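Local structure of tannase (Lactobacillus plantarum, 3WA7) at residues A344-A347 with F348-D352. The protein probably hydrolyses the ester bonds of gallotannins and other galloyl esters, as a serine hydrolase of the alpha/beta-hydrolase fold. Residues are numbered along the deposited sequence; the frame is centred on the assembly and turned at random.
Sequences AVPA and FDQLD
Gln350 reaches back across a tight bend to the carbonyl of Pro346: it is modelled in two conformers, and in the one described here its NE2 lies 2.7 Å from Pro346 O, with an N-H...O angle of 160°, so the bond may be made only part of the time. The acceptor lies nearly in the plane of the Gln350 amide, while the donor is tilted 15° from the carbonyl plane. In this conformer a bend at chi2 (-79°) folds the glutamine chain back, bringing the amide alongside the backbone it grips. The Pro346 ring, which follows a cis peptide bond, rests on the backbone of the returning chain, its CB 3.2 Å from Asp349 O. Leu351 crosses the same ring at about a right angle, with its CG 4.0 Å from Pro346 CD. At the bend itself, Ala347 CB meets Phe348 CD1 at 3.6 Å.

Asp349 centres an inverse gamma turn, and its carboxylate is held by Thr372, His370, Asn358 and the Phe371 amide. From helix 209-220, Asp213 takes the backbone N-H groups of Phe348 and Asp349. The loop runs between helices 332-339 and 356-360 and packs Pro346 against helices 209-220 and 252-271, and Leu351 against helix 373-377.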
loop_
_atom_site.group_PDB
_atom_site.type_symbol
_atom_site.label_atom_id
_atom_site.label_comp_id
_atom_site.label_asym_id
_atom_site.label_seq_id
_atom_site.Cartn_x
_atom_site.Cartn_y
_atom_site.Cartn_z
ATOM N N ALA A 344 15.230 13.157 2.649
ATOM C CA ALA A 344 15.968 13.921 3.650
ATOM C C ALA A 344 15.403 13.650 5.043
ATOM O O ALA A 344 14.712 12.653 5.250
ATOM C CB ALA A 344 15.895 15.411 3.327
ATOM N N VAL A 345 15.680 14.545 5.989
ATOM C CA VAL A 345 15.225 14.367 7.367
ATOM C C VAL A 345 14.395 15.537 7.906
ATOM O O VAL A 345 14.825 16.688 7.843
ATOM C CB VAL A 345 16.440 14.172 8.310
ATOM C CG1 VAL A 345 15.968 13.821 9.714
ATOM C CG2 VAL A 345 17.354 13.092 7.763
ATOM N N PRO A 346 13.182 15.261 8.418
ATOM C CA PRO A 346 12.548 13.943 8.515
ATOM C C PRO A 346 12.058 13.553 7.122
ATOM O O PRO A 346 11.707 14.423 6.324
ATOM C CB PRO A 346 11.388 14.181 9.484
ATOM C CG PRO A 346 11.850 15.354 10.307
ATOM C CD PRO A 346 12.470 16.237 9.263
ATOM N N ALA A 347 12.029 12.257 6.830
ATOM C CA ALA A 347 11.598 11.789 5.516
ATOM C C ALA A 347 10.094 11.891 5.270
ATOM O O ALA A 347 9.660 12.010 4.120
ATOM C CB ALA A 347 12.057 10.340 5.301
ATOM N N PHE A 348 9.302 11.848 6.337
ATOM C CA PHE A 348 7.851 11.906 6.203
ATOM C C PHE A 348 7.219 13.135 6.846
ATOM O O PHE A 348 6.462 13.856 6.197
ATOM C CB PHE A 348 7.224 10.627 6.770
ATOM C CG PHE A 348 7.666 9.377 6.053
ATOM C CD1 PHE A 348 8.919 8.824 6.299
ATOM C CD2 PHE A 348 6.858 8.797 5.077
ATOM C CE1 PHE A 348 9.368 7.712 5.581
ATOM C CE2 PHE A 348 7.296 7.687 4.352
ATOM C CZ PHE A 348 8.553 7.144 4.604
ATOM N N ASP A 349 7.515 13.380 8.117
ATOM C CA ASP A 349 6.947 14.550 8.768
ATOM C C ASP A 349 7.924 15.715 8.643
ATOM O O ASP A 349 8.698 15.996 9.561
ATOM C CB ASP A 349 6.648 14.263 10.242
ATOM C CG ASP A 349 5.727 15.303 10.857
ATOM O OD1 ASP A 349 5.551 16.374 10.240
ATOM O OD2 ASP A 349 5.181 15.054 11.949
ATOM N N GLN A 350 7.895 16.381 7.491
ATOM C CA GLN A 350 8.785 17.513 7.250
ATOM C C GLN A 350 8.498 18.662 8.208
ATOM O O GLN A 350 7.342 18.948 8.519
ATOM C CB GLN A 350 8.664 17.975 5.799
ATOM C CG GLN A 350 9.570 17.234 4.837
ATOM C CD GLN A 350 10.994 17.747 4.891
ATOM O OE1 GLN A 350 11.257 18.907 4.573
ATOM N NE2 GLN A 350 11.923 16.889 5.300
ATOM N N LEU A 351 9.556 19.317 8.676
ATOM C CA LEU A 351 9.396 20.411 9.621
ATOM C C LEU A 351 8.619 21.584 9.042
ATOM O O LEU A 351 7.993 22.344 9.786
ATOM C CB LEU A 351 10.763 20.889 10.120
ATOM C CG LEU A 351 11.647 19.810 10.752
ATOM C CD1 LEU A 351 12.888 20.467 11.351
ATOM C CD2 LEU A 351 10.876 19.055 11.826
ATOM N N ASP A 352 8.658 21.731 7.720
ATOM C CA ASP A 352 7.945 22.822 7.066
ATOM C C ASP A 352 6.603 22.401 6.468
ATOM O O ASP A 352 5.995 23.161 5.715
ATOM C CB ASP A 352 8.815 23.467 5.977
ATOM C CG ASP A 352 9.267 22.479 4.917
ATOM O OD1 ASP A 352 8.755 21.340 4.885
ATOM O OD2 ASP A 352 10.138 22.852 4.099
#